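Local coordinates for protein homoserine O-acetyltransferase (Pseudomonas veronii, PDB 5EFZ) that hydrolyses ethyl acetate to ethanol and acetate, a step in the breakdown of short-chain methyl ketones, and adopts the alpha/beta-hydrolase fold, at residues A[126-131]-A[162-167]; A[155-160]-A[169-174]; A[182-187]-A[271-276]; A[196-201]-A[212-217]; A[204-209]-A[260-265]. All coordinates share one frame; numbering follows the deposited sequence. Where two conformers were deposited one is given.

Contact 1. Residues A[126-131]-A[162-167]; sequences DDVSAQ and VRYPDF
Arg-163, at the end of helix 152-163, slides past Val-128 of helix 124-139, the two side chains running in opposite directions. Its CG lies anti to the backbone N (chi1 -176°), and the chain bends at chi3. CD of Arg-163 passes CG1 of Val-128 at 4.0 Å. Further out, NH1 of Arg-163 lies 3.9 Å from CB of Ser-129. NE of Arg-163 forms a salt bridge with Glu-159 of the same helix. Tyr-164 follows, the first residue to leave helical geometry. Its ring turns back so that one face lies against CG of Arg-163. The ring edge receives the valine, with CE1 of Tyr-164 3.9 Å from CG1 of Val-128. OH of Tyr-164 comes 4.0 Å from CA of Ser-129. Helix 124-139 also supplies His-132, whose ring stacks with Tyr-164. Helix 124-139 and the end of helix 152-163 with the turn after it thus meet by van der Waals packing. A water adds a polar link, donating to Ser-129 O and weakly bonded to Tyr-164 OH.

Contact 2. Residues A[155-160]-A[169-174]; sequences QQTYEW and KRAAAI
The methyl of Ala-173 lies under one face of the Tyr-158 ring, 3.4 Å from CZ of Tyr-158, a close fit near the CZ and CE2 side. Beside it, CG2 of Thr-157 meets the CB of Ala-171 at 3.8 Å. The same Thr-157 CG2 lies 3.7 Å from Ala-172 O. CG of Tyr-158 is anti to the carbonyl carbon (chi1 -79°), which brings the ring over Ala-173. The first torsion of Thr-157 (chi1 -65°) puts CG2 anti to the backbone N and sends OG1 back to Gly-153 O in its own helix. The Tyr-158 ring also touches Ala-178 and Ile-320. An alanine at Tyr-158 would remove the ring and would probably leave the Ala-173 methyl poorly packed. The axes of 155-160 and 170-174 approach to 7.7 Å and run roughly antiparallel (150°), consistent with the small alanines. This is the helix-to-second-strand packing of a beta-alpha-beta crossover, whose first strand is 146-150. The contact is mainly apolar, methyls against a ring face and a backbone carbonyl.

Contact 3. Residues A[182-187]-A[271-276]; sequences EHDFLF and WKWQRG
Phe-185 lies flat against the side-chain amide of Gln-274, with the two planes 10° apart. NE2 of Gln-274 sits over the ring centre, 3.5 Å above the plane of the Phe-185 ring. The same NE2 donates to Phe-185 O at 3.2 Å, on a carbonyl lone pair. Stacking and bond together fix the amide's rotation. Its other end, OE1 of Gln-274, accepts from Arg-275 NH1 at 2.9 Å. That nitrogen also donates to Trp-271 O. CE2 of Phe-185 touches one face of the Arg-275 guanidinium near its rim, the planes 58° apart, and Trp-271 NE1 lies over the opposite face. NE1 of Trp-273 donates to OD2 of Asp-184 at 3.0 Å, a bent bond (139°) that meets the carboxylate from above its plane. Asn-180 also donates to this OD2. CH2 of Trp-273 touches CE2 of Phe-187 at 3.7 Å. The Trp-273 side chain is about 5 Å from that of the inferred nucleophile Ser-151, so these bonds are likely to hold it in place beside the active site. The contact joins the start of helix 182-196 to the end of helix 263-274. Helix 152-163 adjoins Trp-273 through Met-152, and Leu-225 of the second subunit packs on Phe-187.

Contact 4. Residues A[196-201]-A[212-217]; sequences TTDPAF and VAAGLE. With EDO (1,2-ethanediol), chain J.
Asp-198 has CG anti to its backbone N (chi1 -174°), which carries the carboxylate to the start of helix 213-227. Val-212 at the N-cap position has chi1 -163°, which places CG1 anti to N, where it touches the same carboxylate. OD2 of Asp-198 accepts from Gly-215 N at 2.9 Å, met from above the carboxylate plane. It also lies 3.5 Å from CG1 of Val-212 and 3.6 Å from CB of Ala-214. OD1 of Asp-198 takes the N-H of Ala-200 at 3.0 Å, an Asx turn. One carboxylate thus ties its own loop to the helix end, and the helix dipole would probably stabilise its charge. A CB on Gly-215 would fall 3.2 Å from Asp-198 CB, a tight fit. CG2 of Val-212 packs on CA of Phe-201 at 4.1 Å. An ethanediol, probably from the crystallisation liquor, has O1 2.6 Å from both Thr-196 O and Asp-198 O. The contact links the loop after helix 182-196 to helix 213-227. Phe-201 and Leu-216 both pack on helix 263-274.

Contact 5. Residues A[204-209]-A[260-265]; sequences GLYRSS and PMDPNN. With EDO (1,2-ethanediol), chain L.
The hydroxyl of Tyr-206 has two hydrogen bonds. It donates to OD1 of Asp-262 at a short 2.5 Å, meeting that oxygen from above the carboxylate plane. It accepts from Asn-264 N at 2.9 Å in a fairly straight bond (164°). CG of Tyr-206 stands in the crowded position between backbone N and carbonyl carbon (chi1 47°), which brings the ring across Pro-263 with OH at the helix start. CG of Pro-263 lies 4.1 Å from the Tyr-206 ring centroid in a CH-pi contact. Asn-264 reaches the ring tip to tip. ND2 of Asn-264 donates to Gly-204 O at 3.0 Å, nearly straight (173°) and on a lone pair. Gly-204 has a positive phi, and a CB there would fall 3.1 Å from Asn-264 OD1. OG of Ser-209 donates to Met-261 O at 3.1 Å. Asp-262 is the N-cap of helix 263-274, and its OD2 accepts from Asn-265 N. A phenylalanine at Tyr-206 would lose both hydroxyl bonds and would probably loosen the loop from this helix start. The tyrosine supplements the capping: its oxygen takes a first-turn N-H while its proton goes to the capping carboxylate. Short bond and helix end are likely to stabilise that carboxylate's charge.

Overall arrangement
Contacts 1 and 2 share helix 152-163, and their centres lie 10 Å apart. Gln-131 joins them by probable hydrogen bonds to Trp-160 and Gln-156. Contact 3 connects to both: Lys-272 forms a salt bridge with Asp-127, and Gln-155 NE2 probably donates to Trp-273 O. Contact 3 lies beside the inferred catalytic residues, with the Trp-273 side chain about 6 Å from that of His-334. Contact 2 is farther, the Ala-173 side chain about 10 Å from that of Ser-151. Contacts 4 and 5 lie within the chain loop that contact 3 closes. Their centres are 9 Å apart, and Tyr-206 packs on Val-212 and Phe-201. Contacts 3 and 5 use opposite ends of helix 263-274.

Contact 1. Residues A[126-131]-A[162-167]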
# COMPACT_ATOMS: atom_id res chain seq x y z
N ASP A 126 13.03 20.35 15.15
CA ASP A 126 12.87 20.67 16.57
C ASP A 126 13.44 19.55 17.44
O ASP A 126 14.13 19.83 18.40
CB ASP A 126 11.39 20.92 16.91
CG ASP A 126 10.79 22.10 16.14
OD1 ASP A 126 11.45 23.17 16.06
OD2 ASP A 126 9.65 21.97 15.61
N ASP A 127 13.15 18.28 17.12
CA ASP A 127 13.79 17.16 17.82
C ASP A 127 15.32 17.23 17.79
O ASP A 127 16.00 17.03 18.82
CB ASP A 127 13.35 15.83 17.22
CG ASP A 127 11.94 15.43 17.66
OD1 ASP A 127 11.76 15.14 18.86
OD2 ASP A 127 11.02 15.38 16.82
N VAL A 128 15.86 17.50 16.62
CA VAL A 128 17.33 17.48 16.48
C VAL A 128 17.96 18.63 17.26
O VAL A 128 18.99 18.47 17.92
CB VAL A 128 17.72 17.49 14.99
CG1 VAL A 128 19.26 17.66 14.78
CG2 VAL A 128 17.25 16.14 14.38
N SER A 129 17.32 19.79 17.22
CA SER A 129 17.82 20.92 18.01
C SER A 129 17.77 20.61 19.52
O SER A 129 18.73 20.88 20.25
CB SER A 129 17.03 22.20 17.69
OG SER A 129 17.46 23.27 18.52
N ALA A 130 16.65 20.04 19.97
CA ALA A 130 16.52 19.63 21.37
C ALA A 130 17.57 18.58 21.76
O ALA A 130 18.18 18.67 22.83
CB ALA A 130 15.10 19.09 21.65
N GLN A 131 17.75 17.58 20.91
CA GLN A 131 18.79 16.55 21.14
C GLN A 131 20.20 17.14 21.21
O GLN A 131 21.04 16.73 22.03
CB GLN A 131 18.73 15.49 20.05
CG GLN A 131 17.47 14.59 20.16
CD GLN A 131 17.12 13.90 18.85
OE1 GLN A 131 17.93 13.86 17.93
NE2 GLN A 131 15.88 13.39 18.76
N VAL A 162 22.91 16.89 8.38
CA VAL A 162 22.88 18.12 7.57
C VAL A 162 23.02 19.36 8.46
O VAL A 162 23.73 20.30 8.12
CB VAL A 162 21.57 18.23 6.73
CG1 VAL A 162 21.41 19.64 6.10
CG2 VAL A 162 21.55 17.17 5.63
N ARG A 163 22.36 19.35 9.61
CA ARG A 163 22.28 20.53 10.47
C ARG A 163 23.57 20.77 11.26
O ARG A 163 23.99 21.92 11.47
CB ARG A 163 21.09 20.39 11.44
CG ARG A 163 20.85 21.61 12.32
CD ARG A 163 19.75 21.38 13.35
NE ARG A 163 18.43 21.43 12.74
CZ ARG A 163 17.49 22.31 13.06
NH1 ARG A 163 17.71 23.23 14.00
NH2 ARG A 163 16.34 22.27 12.42
N TYR A 164 24.20 19.68 11.69
CA TYR A 164 25.46 19.75 12.41
C TYR A 164 26.54 18.85 11.79
O TYR A 164 26.92 17.82 12.37
CB TYR A 164 25.24 19.36 13.87
CG TYR A 164 24.19 20.15 14.60
CD1 TYR A 164 22.98 19.57 14.93
CD2 TYR A 164 24.43 21.46 14.99
CE1 TYR A 164 22.03 20.27 15.61
CE2 TYR A 164 23.46 22.18 15.68
CZ TYR A 164 22.26 21.57 15.98
OH TYR A 164 21.30 22.25 16.66
N PRO A 165 27.03 19.22 10.61
CA PRO A 165 27.79 18.21 9.85
C PRO A 165 29.09 17.73 10.50
O PRO A 165 29.41 16.56 10.37
CB PRO A 165 28.06 18.89 8.51
CG PRO A 165 27.71 20.31 8.69
CD PRO A 165 26.78 20.44 9.83
N ASP A 166 29.81 18.60 11.19
CA ASP A 166 31.01 18.16 11.91
C ASP A 166 30.72 17.31 13.17
O ASP A 166 31.55 16.49 13.60
CB ASP A 166 31.83 19.38 12.32
CG ASP A 166 32.58 20.00 11.15
OD1 ASP A 166 33.24 19.25 10.38
OD2 ASP A 166 32.50 21.22 10.97
N PHE A 167 29.56 17.51 13.75
CA PHE A 167 29.20 16.84 14.99
C PHE A 167 28.99 15.33 14.75
O PHE A 167 29.25 14.51 15.64
CB PHE A 167 27.91 17.49 15.53
CG PHE A 167 27.71 17.35 17.03
CD1 PHE A 167 27.11 16.20 17.56
CD2 PHE A 167 28.05 18.39 17.88
CE1 PHE A 167 26.87 16.10 18.96
CE2 PHE A 167 27.83 18.29 19.27
CZ PHE A 167 27.23 17.15 19.80
O HOH W 1 20.77 23.06 19.97

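Contact 2. Residues A[155-160]-A[169-174]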
# COMPACT_ATOMS: atom_id res chain seq x y z
N GLN A 155 14.80 9.87 9.49
CA GLN A 155 14.58 11.29 9.21
C GLN A 155 15.38 12.18 10.14
O GLN A 155 16.01 13.14 9.69
CB GLN A 155 13.10 11.63 9.36
CG GLN A 155 12.20 10.99 8.28
CD GLN A 155 10.75 11.45 8.46
OE1 GLN A 155 10.21 11.37 9.57
NE2 GLN A 155 10.15 11.99 7.40
N GLN A 156 15.36 11.88 11.45
CA GLN A 156 16.17 12.64 12.40
C GLN A 156 17.68 12.46 12.15
O GLN A 156 18.46 13.38 12.38
CB GLN A 156 15.83 12.23 13.83
CG GLN A 156 14.40 12.67 14.25
CD GLN A 156 13.92 11.94 15.49
OE1 GLN A 156 14.22 12.35 16.62
NE2 GLN A 156 13.21 10.82 15.29
N THR A 157 18.08 11.26 11.73
CA THR A 157 19.47 11.00 11.41
C THR A 157 19.98 11.90 10.27
O THR A 157 21.05 12.51 10.38
CB THR A 157 19.67 9.50 11.05
OG1 THR A 157 19.40 8.71 12.23
CG2 THR A 157 21.13 9.20 10.55
N TYR A 158 19.22 11.99 9.18
CA TYR A 158 19.58 12.89 8.08
C TYR A 158 19.62 14.34 8.54
O TYR A 158 20.54 15.10 8.22
CB TYR A 158 18.58 12.75 6.93
CG TYR A 158 18.83 11.53 6.07
CD1 TYR A 158 20.06 11.35 5.43
CD2 TYR A 158 17.83 10.57 5.87
CE1 TYR A 158 20.28 10.22 4.59
CE2 TYR A 158 18.05 9.45 5.04
CZ TYR A 158 19.27 9.30 4.41
OH TYR A 158 19.46 8.17 3.60
N GLU A 159 18.61 14.74 9.29
CA GLU A 159 18.59 16.11 9.77
C GLU A 159 19.81 16.43 10.65
O GLU A 159 20.42 17.50 10.53
CB GLU A 159 17.28 16.38 10.53
CG GLU A 159 17.22 17.78 11.19
CD GLU A 159 17.04 18.96 10.21
OE1 GLU A 159 16.66 18.78 9.02
OE2 GLU A 159 17.30 20.11 10.65
N TRP A 160 20.18 15.48 11.51
CA TRP A 160 21.42 15.63 12.29
C TRP A 160 22.64 15.84 11.39
O TRP A 160 23.42 16.77 11.61
CB TRP A 160 21.66 14.38 13.17
CG TRP A 160 21.33 14.59 14.62
CD1 TRP A 160 20.18 14.21 15.27
CD2 TRP A 160 22.12 15.32 15.57
NE1 TRP A 160 20.22 14.63 16.57
CE2 TRP A 160 21.42 15.28 16.79
CE3 TRP A 160 23.39 15.92 15.53
CZ2 TRP A 160 21.93 15.86 17.95
CZ3 TRP A 160 23.90 16.48 16.69
CH2 TRP A 160 23.17 16.46 17.88
N LYS A 169 29.92 11.98 13.16
CA LYS A 169 31.06 11.34 12.49
C LYS A 169 30.60 10.24 11.52
O LYS A 169 31.29 9.99 10.51
CB LYS A 169 32.05 10.76 13.51
CG LYS A 169 32.61 11.80 14.50
CD LYS A 169 33.18 13.01 13.73
CE LYS A 169 33.80 14.03 14.67
NZ LYS A 169 34.35 15.23 13.96
N ARG A 170 29.49 9.59 11.85
CA ARG A 170 28.95 8.47 11.05
C ARG A 170 27.45 8.54 11.15
O ARG A 170 26.96 8.90 12.20
CB ARG A 170 29.43 7.11 11.56
CG ARG A 170 30.95 6.95 11.58
CD ARG A 170 31.31 5.63 12.26
NE ARG A 170 32.76 5.51 12.39
CZ ARG A 170 33.47 6.05 13.38
NH1 ARG A 170 32.87 6.77 14.33
NH2 ARG A 170 34.79 5.90 13.41
N ALA A 171 26.75 8.17 10.08
CA ALA A 171 25.30 8.19 10.08
C ALA A 171 24.80 6.92 9.41
O ALA A 171 25.33 6.48 8.39
CB ALA A 171 24.76 9.44 9.33
N ALA A 172 23.80 6.31 10.02
CA ALA A 172 23.15 5.15 9.43
C ALA A 172 21.65 5.41 9.38
O ALA A 172 20.95 5.47 10.42
CB ALA A 172 23.46 3.86 10.22
N ALA A 173 21.16 5.57 8.15
CA ALA A 173 19.75 5.88 7.92
C ALA A 173 19.03 4.66 7.43
O ALA A 173 19.17 4.27 6.26
CB ALA A 173 19.60 7.01 6.92
N ILE A 174 18.31 4.01 8.34
CA ILE A 174 17.61 2.76 8.03
C ILE A 174 16.15 3.02 7.66
O ILE A 174 15.43 3.65 8.44
CB ILE A 174 17.65 1.79 9.20
CG1 ILE A 174 19.10 1.58 9.71
CG2 ILE A 174 17.02 0.47 8.78
CD1 ILE A 174 19.14 1.01 11.13

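Contact 3. Residues A[182-187]-A[271-276]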
# COMPACT_ATOMS: atom_id res chain seq x y z
N GLU A 182 5.70 12.71 -1.91
CA GLU A 182 4.25 12.97 -1.96
C GLU A 182 3.45 11.70 -1.65
O GLU A 182 2.40 11.76 -0.99
CB GLU A 182 3.84 13.54 -3.32
CG GLU A 182 4.31 14.97 -3.62
CD GLU A 182 3.64 15.55 -4.88
OE1 GLU A 182 4.00 15.13 -6.02
OE2 GLU A 182 2.74 16.41 -4.75
N HIS A 183 3.95 10.55 -2.11
CA HIS A 183 3.25 9.29 -1.86
C HIS A 183 3.26 8.97 -0.37
O HIS A 183 2.28 8.47 0.18
CB HIS A 183 3.90 8.15 -2.69
CG HIS A 183 3.29 6.80 -2.47
ND1 HIS A 183 3.80 5.89 -1.56
CD2 HIS A 183 2.25 6.18 -3.08
CE1 HIS A 183 3.06 4.79 -1.58
NE2 HIS A 183 2.12 4.94 -2.50
N ASP A 184 4.38 9.25 0.30
CA ASP A 184 4.46 8.93 1.73
C ASP A 184 3.55 9.88 2.52
O ASP A 184 2.90 9.49 3.51
CB ASP A 184 5.91 9.01 2.20
CG ASP A 184 6.11 8.39 3.56
OD1 ASP A 184 5.35 7.45 3.92
OD2 ASP A 184 7.03 8.83 4.27
N PHE A 185 3.52 11.14 2.08
CA PHE A 185 2.63 12.13 2.68
C PHE A 185 1.17 11.69 2.58
O PHE A 185 0.41 11.81 3.54
CB PHE A 185 2.81 13.48 2.00
CG PHE A 185 2.04 14.61 2.66
CD1 PHE A 185 0.69 14.83 2.37
CD2 PHE A 185 2.69 15.50 3.51
CE1 PHE A 185 -0.02 15.88 2.98
CE2 PHE A 185 1.99 16.56 4.10
CZ PHE A 185 0.65 16.74 3.85
N LEU A 186 0.78 11.19 1.41
CA LEU A 186 -0.59 10.65 1.25
C LEU A 186 -0.88 9.46 2.18
O LEU A 186 -1.97 9.36 2.79
CB LEU A 186 -0.81 10.23 -0.20
CG LEU A 186 -2.15 9.53 -0.47
CD1 LEU A 186 -3.33 10.51 -0.33
CD2 LEU A 186 -2.12 8.93 -1.88
N PHE A 187 0.06 8.52 2.26
CA PHE A 187 -0.09 7.40 3.19
C PHE A 187 -0.36 7.89 4.61
O PHE A 187 -1.27 7.44 5.28
CB PHE A 187 1.18 6.56 3.17
CG PHE A 187 1.24 5.49 4.23
CD1 PHE A 187 0.14 4.69 4.48
CD2 PHE A 187 2.44 5.23 4.91
CE1 PHE A 187 0.22 3.64 5.46
CE2 PHE A 187 2.51 4.21 5.89
CZ PHE A 187 1.41 3.43 6.16
N TRP A 271 2.17 14.22 11.81
CA TRP A 271 2.34 15.54 11.18
C TRP A 271 3.83 15.78 10.93
O TRP A 271 4.26 16.31 9.90
CB TRP A 271 1.77 16.66 12.08
CG TRP A 271 1.74 18.05 11.45
CD1 TRP A 271 0.65 18.66 10.84
CD2 TRP A 271 2.79 19.01 11.43
NE1 TRP A 271 1.00 19.93 10.42
CE2 TRP A 271 2.31 20.16 10.77
CE3 TRP A 271 4.12 19.00 11.90
CZ2 TRP A 271 3.10 21.29 10.56
CZ3 TRP A 271 4.92 20.12 11.68
CH2 TRP A 271 4.40 21.25 11.02
N LYS A 272 4.62 15.39 11.92
CA LYS A 272 6.06 15.60 11.89
C LYS A 272 6.67 14.76 10.75
O LYS A 272 7.48 15.24 9.95
CB LYS A 272 6.67 15.21 13.24
CG LYS A 272 8.18 15.45 13.33
CD LYS A 272 8.77 14.80 14.60
CE LYS A 272 8.03 15.18 15.89
NZ LYS A 272 8.82 14.59 17.04
N TRP A 273 6.31 13.49 10.76
CA TRP A 273 6.76 12.53 9.75
C TRP A 273 6.46 13.05 8.34
O TRP A 273 7.32 13.01 7.45
CB TRP A 273 6.06 11.18 10.04
CG TRP A 273 6.11 10.07 9.00
CD1 TRP A 273 6.94 9.94 7.90
CD2 TRP A 273 5.24 8.93 8.99
NE1 TRP A 273 6.61 8.77 7.20
CE2 TRP A 273 5.58 8.14 7.86
CE3 TRP A 273 4.20 8.51 9.82
CZ2 TRP A 273 4.90 6.94 7.56
CZ3 TRP A 273 3.52 7.32 9.51
CH2 TRP A 273 3.88 6.56 8.39
N GLN A 274 5.24 13.54 8.13
CA GLN A 274 4.86 14.05 6.81
C GLN A 274 5.79 15.13 6.25
O GLN A 274 5.90 15.30 5.04
CB GLN A 274 3.45 14.66 6.88
CG GLN A 274 2.34 13.64 6.89
CD GLN A 274 0.97 14.30 6.87
OE1 GLN A 274 0.70 15.23 7.65
NE2 GLN A 274 0.09 13.85 5.95
N ARG A 275 6.40 15.88 7.15
CA ARG A 275 7.12 17.10 6.75
C ARG A 275 8.63 17.04 6.89
O ARG A 275 9.30 18.04 6.66
CB ARG A 275 6.57 18.28 7.55
CG ARG A 275 5.22 18.76 6.98
CD ARG A 275 4.37 19.47 8.00
NE ARG A 275 3.04 19.74 7.43
CZ ARG A 275 2.04 18.85 7.43
NH1 ARG A 275 2.19 17.66 7.99
NH2 ARG A 275 0.89 19.16 6.85
N GLY A 276 9.16 15.85 7.21
CA GLY A 276 10.62 15.69 7.29
C GLY A 276 11.26 16.16 5.97
O GLY A 276 10.89 15.68 4.91

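Contact 4. Residues A[196-201]-A[212-217]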
# COMPACT_ATOMS: atom_id res chain seq x y z
N THR A 196 -8.95 10.57 12.72
CA THR A 196 -9.73 11.81 12.92
C THR A 196 -11.17 11.68 12.45
O THR A 196 -12.05 12.43 12.92
CB THR A 196 -9.10 13.03 12.23
OG1 THR A 196 -9.12 12.84 10.81
CG2 THR A 196 -7.65 13.27 12.71
N THR A 197 -11.45 10.73 11.57
CA THR A 197 -12.84 10.54 11.14
C THR A 197 -13.70 9.70 12.12
O THR A 197 -14.91 9.55 11.91
CB THR A 197 -12.93 9.88 9.77
OG1 THR A 197 -12.26 8.61 9.81
CG2 THR A 197 -12.27 10.77 8.72
N ASP A 198 -13.08 9.12 13.13
CA ASP A 198 -13.83 8.45 14.20
C ASP A 198 -14.57 9.53 14.99
O ASP A 198 -13.93 10.42 15.54
CB ASP A 198 -12.85 7.68 15.09
CG ASP A 198 -13.54 6.82 16.14
OD1 ASP A 198 -14.75 6.98 16.35
OD2 ASP A 198 -12.84 5.99 16.77
N PRO A 199 -15.91 9.47 15.05
CA PRO A 199 -16.57 10.55 15.80
C PRO A 199 -16.12 10.61 17.27
O PRO A 199 -16.15 11.67 17.91
CB PRO A 199 -18.05 10.20 15.72
CG PRO A 199 -18.20 9.27 14.58
CD PRO A 199 -16.88 8.50 14.50
N ALA A 200 -15.72 9.47 17.80
CA ALA A 200 -15.26 9.40 19.19
C ALA A 200 -13.98 10.24 19.42
O ALA A 200 -13.65 10.56 20.55
CB ALA A 200 -15.01 7.96 19.60
N PHE A 201 -13.26 10.56 18.35
CA PHE A 201 -12.06 11.39 18.46
C PHE A 201 -12.39 12.78 19.04
O PHE A 201 -11.58 13.37 19.79
CB PHE A 201 -11.41 11.52 17.08
CG PHE A 201 -10.20 12.41 17.06
CD1 PHE A 201 -9.06 12.08 17.77
CD2 PHE A 201 -10.23 13.59 16.34
CE1 PHE A 201 -7.95 12.91 17.76
CE2 PHE A 201 -9.12 14.42 16.30
CZ PHE A 201 -7.98 14.08 17.02
N VAL A 212 -11.55 5.84 21.35
CA VAL A 212 -11.22 5.99 19.94
C VAL A 212 -10.71 4.67 19.35
O VAL A 212 -9.95 4.66 18.39
CB VAL A 212 -10.12 7.11 19.73
CG1 VAL A 212 -10.05 7.57 18.28
CG2 VAL A 212 -10.41 8.32 20.62
N ALA A 213 -11.14 3.55 19.92
CA ALA A 213 -10.69 2.24 19.47
C ALA A 213 -10.98 1.97 17.99
O ALA A 213 -10.17 1.32 17.31
CB ALA A 213 -11.31 1.15 20.35
N ALA A 214 -12.12 2.43 17.48
CA ALA A 214 -12.45 2.17 16.07
C ALA A 214 -11.42 2.83 15.15
O ALA A 214 -10.92 2.21 14.22
CB ALA A 214 -13.85 2.65 15.72
N GLY A 215 -11.10 4.10 15.42
CA GLY A 215 -10.10 4.81 14.64
C GLY A 215 -8.73 4.15 14.77
O GLY A 215 -8.00 4.01 13.78
N LEU A 216 -8.38 3.72 15.98
CA LEU A 216 -7.07 3.10 16.18
C LEU A 216 -6.98 1.73 15.43
O LEU A 216 -5.92 1.38 14.88
CB LEU A 216 -6.77 2.91 17.66
CG LEU A 216 -6.46 4.21 18.43
CD1 LEU A 216 -6.45 3.94 19.92
CD2 LEU A 216 -5.10 4.81 17.99
N GLU A 217 -8.06 0.96 15.46
CA GLU A 217 -8.10 -0.30 14.71
C GLU A 217 -7.98 -0.07 13.18
O GLU A 217 -7.31 -0.83 12.50
CB GLU A 217 -9.40 -1.07 15.01
CG GLU A 217 -9.41 -1.73 16.40
CD GLU A 217 -10.56 -2.72 16.58
OE1 GLU A 217 -11.29 -3.02 15.59
OE2 GLU A 217 -10.73 -3.20 17.72
C1 EDO J . -14.85 13.83 14.73
O1 EDO J . -14.20 12.64 14.30
C2 EDO J . -13.98 14.57 15.74
O2 EDO J . -13.23 15.56 15.03

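Contact 5. Residues A[204-209]-A[260-265]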
# COMPACT_ATOMS: atom_id res chain seq x y z
N GLY A 204 -9.99 15.78 19.27
CA GLY A 204 -8.85 15.69 20.17
C GLY A 204 -9.22 15.74 21.63
O GLY A 204 -8.35 15.60 22.52
N LEU A 205 -10.52 15.90 21.89
CA LEU A 205 -11.04 16.01 23.26
C LEU A 205 -11.67 14.72 23.77
O LEU A 205 -12.51 14.77 24.67
CB LEU A 205 -12.09 17.13 23.33
CG LEU A 205 -11.65 18.53 22.89
CD1 LEU A 205 -12.88 19.39 22.76
CD2 LEU A 205 -10.71 19.12 23.92
N TYR A 206 -11.28 13.59 23.20
CA TYR A 206 -11.83 12.29 23.58
C TYR A 206 -11.64 12.00 25.06
O TYR A 206 -10.66 12.46 25.66
CB TYR A 206 -11.17 11.19 22.75
CG TYR A 206 -9.65 11.33 22.68
CD1 TYR A 206 -8.83 10.79 23.67
CD2 TYR A 206 -9.05 11.98 21.62
CE1 TYR A 206 -7.45 10.91 23.61
CE2 TYR A 206 -7.67 12.11 21.55
CZ TYR A 206 -6.89 11.58 22.55
OH TYR A 206 -5.51 11.68 22.45
N ARG A 207 -12.58 11.25 25.64
CA ARG A 207 -12.54 10.99 27.07
C ARG A 207 -11.33 10.12 27.40
O ARG A 207 -10.65 10.37 28.38
CB ARG A 207 -13.84 10.32 27.56
CG ARG A 207 -14.10 8.91 27.05
CD ARG A 207 -15.19 8.19 27.88
NE ARG A 207 -15.29 6.80 27.46
CZ ARG A 207 -15.99 6.40 26.40
NH1 ARG A 207 -16.66 7.29 25.69
NH2 ARG A 207 -16.02 5.12 26.06
N SER A 208 -11.05 9.14 26.56
CA SER A 208 -9.90 8.29 26.78
C SER A 208 -9.46 7.70 25.46
O SER A 208 -10.21 7.71 24.48
CB SER A 208 -10.21 7.18 27.79
OG SER A 208 -10.89 6.10 27.16
N SER A 209 -8.21 7.20 25.43
CA SER A 209 -7.65 6.44 24.30
C SER A 209 -8.64 5.43 23.81
O SER A 209 -8.93 5.32 22.62
CB SER A 209 -6.35 5.70 24.70
OG SER A 209 -6.17 4.49 23.95
N PRO A 260 -3.46 0.68 22.88
CA PRO A 260 -3.38 1.49 24.11
C PRO A 260 -2.80 2.89 23.89
O PRO A 260 -2.56 3.59 24.89
CB PRO A 260 -2.44 0.68 25.00
CG PRO A 260 -1.46 0.10 23.99
CD PRO A 260 -2.29 -0.24 22.76
N MET A 261 -2.56 3.28 22.64
CA MET A 261 -1.79 4.49 22.35
C MET A 261 -2.69 5.72 22.29
O MET A 261 -3.90 5.59 22.16
CB MET A 261 -1.01 4.35 21.05
CG MET A 261 0.04 3.21 21.12
SD MET A 261 1.12 3.27 19.69
CE MET A 261 2.29 1.95 20.10
N ASP A 262 -2.09 6.90 22.42
CA ASP A 262 -2.88 8.12 22.49
C ASP A 262 -3.06 8.75 21.11
O ASP A 262 -2.08 9.06 20.45
CB ASP A 262 -2.21 9.13 23.41
CG ASP A 262 -3.01 10.41 23.53
OD1 ASP A 262 -4.15 10.33 24.07
OD2 ASP A 262 -2.51 11.48 23.09
N PRO A 263 -4.30 8.95 20.67
CA PRO A 263 -4.54 9.51 19.33
C PRO A 263 -3.84 10.86 19.11
O PRO A 263 -3.22 11.04 18.05
CB PRO A 263 -6.07 9.66 19.27
CG PRO A 263 -6.60 8.58 20.17
CD PRO A 263 -5.55 8.43 21.29
N ASN A 264 -3.90 11.78 20.08
CA ASN A 264 -3.24 13.08 19.87
C ASN A 264 -1.73 12.90 19.68
O ASN A 264 -1.13 13.54 18.80
CB ASN A 264 -3.51 14.04 21.02
CG ASN A 264 -4.94 14.58 20.99
OD1 ASN A 264 -5.54 14.73 19.92
ND2 ASN A 264 -5.49 14.81 22.16
N ASN A 265 -1.09 12.06 20.49
CA ASN A 265 0.36 11.80 20.26
C ASN A 265 0.68 11.20 18.88
O ASN A 265 1.67 11.58 18.21
CB ASN A 265 0.92 10.88 21.34
CG ASN A 265 0.95 11.51 22.71
OD1 ASN A 265 0.80 12.74 22.88
ND2 ASN A 265 1.12 10.66 23.74
C1 EDO L . -2.10 17.20 19.18
O1 EDO L . -1.89 16.45 17.96
C2 EDO L . -2.20 18.72 19.00
O2 EDO L . -1.67 19.25 17.76